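Local coordinates for protein mevalonate kinase (PDB 2X7I) that probably phosphorylates mevalonate with ATP, as a kinase of the GHMP family, at residues Ser205-Ala217 against Asp231-Leu243. Residues are numbered along the deposited sequence; the frame is centred on the assembly and turned at random. Where two conformers were deposited one is given.
Sequences SHVKHIGKLVLRA and DIFNECHADLKAL
Running antiparallel at 167°, the helices that carry Ser205-Ala217 and Asp231-Leu243 have axes that come within 9.7 Å of each other over these segments, Leu213 level with Ile232 and His206 with Leu240. They are successive helices of the chain and form an antiparallel helical hairpin in the C-terminal half of this GHMP kinase. Phe233 and Cys236 of the second helix rest on strand 264-267 of the four-stranded sheet, while Val214 of the first packs on strand 157-160.

His206 enters as a knob among Cys236, Asp239, Leu240 and Leu243. Its CG stands anti to the backbone N (chi1 176°), a setting that carries the ring across to the second helix, where ND1 donates a short, nearly straight hydrogen bond of 2.5 Å to Asp239 OD1. The bond lies in the ring plane and takes the anti lone pair of OD1; ring and carboxylate are nearly coplanar. Leu240 covers one face of the imidazole, its CD1 making a CH-pi contact 3.9 Å from the ring centroid, and Ile210 CG2 lies over the opposite face. His209 ND1 adds weak hydrogen bonds to both carboxylate oxygens of Asp239, 2.8 Å to OD2 and 3.4 Å to OD1, from a ring nearly at right angles to the carboxylate; the place of this ring is less certain.

Midway, the contact turns apolar: Leu213 CD1 touches Cys236 SG at 3.5 Å. Further along, Ile232 CD1 packs against the backbone between Arg216 and Ala217, 3.6 Å from Ala217 N, and CG1 lies over one face of the Arg216 guanidinium. The edge of that group faces two acids: NH2 forms salt bridges with Asp231 OD2 and with Glu235 OE2, each at 3.3 Å, and Glu235 OE2 is approached from above its carboxylate plane.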
# COMPACT_ATOMS: atom_id res chain seq x y z
N SER A 205 -25.34 -1.01 -0.74
CA SER A 205 -25.67 0.34 -0.30
C SER A 205 -24.48 1.02 0.37
O SER A 205 -24.32 2.23 0.26
CB SER A 205 -26.88 0.30 0.65
OG SER A 205 -26.69 -0.66 1.67
N HIS A 206 -23.64 0.26 1.07
CA HIS A 206 -22.41 0.80 1.65
C HIS A 206 -21.42 1.27 0.58
O HIS A 206 -20.81 2.32 0.73
CB HIS A 206 -21.70 -0.20 2.58
CG HIS A 206 -20.39 0.30 3.12
ND1 HIS A 206 -20.30 1.43 3.91
CD2 HIS A 206 -19.13 -0.18 3.01
CE1 HIS A 206 -19.04 1.63 4.25
NE2 HIS A 206 -18.31 0.67 3.72
N VAL A 207 -21.29 0.49 -0.49
CA VAL A 207 -20.42 0.82 -1.60
C VAL A 207 -20.99 1.98 -2.39
O VAL A 207 -20.25 2.81 -2.90
CB VAL A 207 -20.21 -0.39 -2.56
CG1 VAL A 207 -19.13 -0.06 -3.59
CG2 VAL A 207 -19.82 -1.64 -1.79
N LYS A 208 -22.32 2.02 -2.50
CA LYS A 208 -23.01 3.18 -3.07
C LYS A 208 -22.68 4.43 -2.25
O LYS A 208 -22.32 5.47 -2.81
CB LYS A 208 -24.52 2.93 -3.13
CG LYS A 208 -25.35 4.14 -3.55
CD LYS A 208 -26.79 3.76 -3.89
CE LYS A 208 -27.55 4.94 -4.51
NZ LYS A 208 -28.94 4.57 -4.96
N HIS A 209 -22.73 4.31 -0.92
CA HIS A 209 -22.49 5.46 -0.04
C HIS A 209 -21.04 5.92 -0.00
O HIS A 209 -20.78 7.12 0.08
CB HIS A 209 -22.98 5.18 1.39
CG HIS A 209 -24.43 4.84 1.47
ND1 HIS A 209 -24.94 4.01 2.44
CD2 HIS A 209 -25.48 5.17 0.67
CE1 HIS A 209 -26.24 3.86 2.26
NE2 HIS A 209 -26.59 4.56 1.19
N ILE A 210 -20.07 5.00 -0.06
CA ILE A 210 -18.68 5.46 -0.01
C ILE A 210 -18.35 6.25 -1.29
O ILE A 210 -17.50 7.13 -1.29
CB ILE A 210 -17.64 4.33 0.30
CG1 ILE A 210 -17.32 3.50 -0.93
CG2 ILE A 210 -18.08 3.44 1.45
CD1 ILE A 210 -16.15 4.04 -1.69
N GLY A 211 -19.07 5.95 -2.37
CA GLY A 211 -19.01 6.74 -3.59
C GLY A 211 -19.14 8.22 -3.34
O GLY A 211 -18.26 8.99 -3.73
N LYS A 212 -20.23 8.64 -2.68
CA LYS A 212 -20.37 10.06 -2.30
C LYS A 212 -19.30 10.52 -1.31
O LYS A 212 -18.85 11.65 -1.39
CB LYS A 212 -21.79 10.42 -1.80
CG LYS A 212 -22.46 9.46 -0.81
CD LYS A 212 -23.88 9.93 -0.45
CE LYS A 212 -24.85 8.77 -0.23
NZ LYS A 212 -25.30 8.13 -1.52
N LEU A 213 -18.88 9.65 -0.39
CA LEU A 213 -17.81 9.99 0.56
C LEU A 213 -16.44 10.17 -0.11
O LEU A 213 -15.63 10.97 0.37
CB LEU A 213 -17.72 8.96 1.68
CG LEU A 213 -18.93 8.93 2.62
CD1 LEU A 213 -18.87 7.69 3.52
CD2 LEU A 213 -19.00 10.20 3.46
N VAL A 214 -16.17 9.43 -1.18
CA VAL A 214 -14.96 9.62 -1.98
C VAL A 214 -14.99 10.98 -2.71
O VAL A 214 -13.95 11.61 -2.90
CB VAL A 214 -14.76 8.48 -3.03
CG1 VAL A 214 -13.64 8.81 -4.00
CG2 VAL A 214 -14.49 7.15 -2.33
N LEU A 215 -16.18 11.43 -3.11
CA LEU A 215 -16.33 12.71 -3.79
C LEU A 215 -16.02 13.87 -2.83
O LEU A 215 -15.30 14.80 -3.19
CB LEU A 215 -17.74 12.86 -4.36
CG LEU A 215 -18.05 14.15 -5.13
CD1 LEU A 215 -16.97 14.44 -6.18
CD2 LEU A 215 -19.44 14.09 -5.77
N ARG A 216 -16.54 13.80 -1.61
CA ARG A 216 -16.21 14.79 -0.60
C ARG A 216 -14.73 14.73 -0.19
O ARG A 216 -14.14 15.75 0.12
CB ARG A 216 -17.08 14.61 0.63
CG ARG A 216 -18.57 14.84 0.39
CD ARG A 216 -19.39 14.33 1.59
NE ARG A 216 -18.86 14.81 2.88
CZ ARG A 216 -19.33 14.43 4.06
NH1 ARG A 216 -20.34 13.56 4.14
NH2 ARG A 216 -18.80 14.92 5.18
N ALA A 217 -14.16 13.53 -0.16
CA ALA A 217 -12.75 13.34 0.20
C ALA A 217 -11.78 13.98 -0.79
O ALA A 217 -10.72 14.44 -0.40
CB ALA A 217 -12.45 11.85 0.32
N ASP A 231 -14.01 13.62 9.81
CA ASP A 231 -15.46 13.46 9.67
C ASP A 231 -15.78 12.33 8.68
O ASP A 231 -16.49 11.39 9.01
CB ASP A 231 -16.07 14.79 9.21
CG ASP A 231 -17.55 14.70 8.90
OD1 ASP A 231 -18.19 13.68 9.22
OD2 ASP A 231 -18.08 15.67 8.33
N ILE A 232 -15.21 12.43 7.48
CA ILE A 232 -15.43 11.43 6.42
C ILE A 232 -15.03 10.02 6.85
O ILE A 232 -15.77 9.07 6.59
CB ILE A 232 -14.70 11.85 5.11
CG1 ILE A 232 -15.41 13.06 4.50
CG2 ILE A 232 -14.67 10.71 4.12
CD1 ILE A 232 -14.63 13.76 3.42
N PHE A 233 -13.89 9.87 7.52
CA PHE A 233 -13.48 8.56 8.05
C PHE A 233 -14.56 7.99 8.98
O PHE A 233 -14.94 6.84 8.86
CB PHE A 233 -12.16 8.65 8.82
CG PHE A 233 -10.92 8.40 7.99
CD1 PHE A 233 -10.83 8.81 6.66
CD2 PHE A 233 -9.82 7.77 8.56
CE1 PHE A 233 -9.68 8.58 5.92
CE2 PHE A 233 -8.67 7.53 7.82
CZ PHE A 233 -8.60 7.95 6.49
N ASN A 234 -15.04 8.82 9.91
CA ASN A 234 -16.00 8.39 10.92
C ASN A 234 -17.38 8.09 10.32
O ASN A 234 -18.09 7.19 10.78
CB ASN A 234 -16.11 9.42 12.04
CG ASN A 234 -14.84 9.48 12.90
OD1 ASN A 234 -14.28 8.45 13.27
ND2 ASN A 234 -14.41 10.70 13.25
N GLU A 235 -17.75 8.85 9.28
CA GLU A 235 -18.97 8.57 8.52
C GLU A 235 -18.89 7.26 7.77
O GLU A 235 -19.85 6.49 7.76
CB GLU A 235 -19.30 9.73 7.56
CG GLU A 235 -19.68 11.00 8.29
CD GLU A 235 -20.51 11.97 7.47
OE1 GLU A 235 -21.46 11.53 6.77
OE2 GLU A 235 -20.24 13.19 7.55
N CYS A 236 -17.74 6.99 7.14
CA CYS A 236 -17.50 5.73 6.42
C CYS A 236 -17.70 4.55 7.35
O CYS A 236 -18.38 3.58 7.02
CB CYS A 236 -16.07 5.65 5.87
SG CYS A 236 -15.66 6.74 4.50
N HIS A 237 -17.08 4.63 8.53
CA HIS A 237 -17.10 3.53 9.49
C HIS A 237 -18.50 3.24 10.04
O HIS A 237 -18.91 2.09 10.09
CB HIS A 237 -16.15 3.79 10.65
CG HIS A 237 -15.96 2.60 11.52
ND1 HIS A 237 -15.45 1.41 11.04
CD2 HIS A 237 -16.26 2.38 12.82
CE1 HIS A 237 -15.41 0.52 12.02
NE2 HIS A 237 -15.90 1.09 13.11
N ALA A 238 -19.18 4.31 10.46
CA ALA A 238 -20.55 4.23 10.94
C ALA A 238 -21.47 3.63 9.87
O ALA A 238 -22.30 2.77 10.17
CB ALA A 238 -21.05 5.61 11.37
N ASP A 239 -21.30 4.09 8.63
CA ASP A 239 -22.06 3.55 7.50
C ASP A 239 -21.84 2.05 7.36
O ASP A 239 -22.81 1.30 7.21
CB ASP A 239 -21.70 4.25 6.19
CG ASP A 239 -22.62 3.86 5.04
OD1 ASP A 239 -22.27 2.93 4.29
OD2 ASP A 239 -23.72 4.45 4.91
N LEU A 240 -20.58 1.61 7.40
CA LEU A 240 -20.25 0.18 7.32
C LEU A 240 -20.93 -0.61 8.43
O LEU A 240 -21.54 -1.65 8.18
CB LEU A 240 -18.73 -0.05 7.40
CG LEU A 240 -18.27 -1.52 7.39
CD1 LEU A 240 -18.44 -2.14 6.01
CD2 LEU A 240 -16.83 -1.64 7.87
N LYS A 241 -20.81 -0.10 9.66
CA LYS A 241 -21.33 -0.78 10.84
C LYS A 241 -22.86 -0.81 10.87
O LYS A 241 -23.46 -1.78 11.30
CB LYS A 241 -20.84 -0.09 12.11
CG LYS A 241 -19.36 -0.18 12.38
CD LYS A 241 -19.07 -0.36 13.88
CE LYS A 241 -19.75 0.71 14.76
NZ LYS A 241 -20.34 0.10 16.00
N ALA A 242 -23.47 0.28 10.41
CA ALA A 242 -24.91 0.37 10.28
C ALA A 242 -25.45 -0.71 9.34
O ALA A 242 -26.52 -1.28 9.59
CB ALA A 242 -25.30 1.76 9.77
N LEU A 243 -24.71 -1.00 8.28
CA LEU A 243 -25.21 -1.83 7.18
C LEU A 243 -24.66 -3.25 7.14
O LEU A 243 -25.07 -4.03 6.29
CB LEU A 243 -24.92 -1.15 5.83
CG LEU A 243 -25.71 0.13 5.57
CD1 LEU A 243 -25.22 0.79 4.30
CD2 LEU A 243 -27.22 -0.16 5.52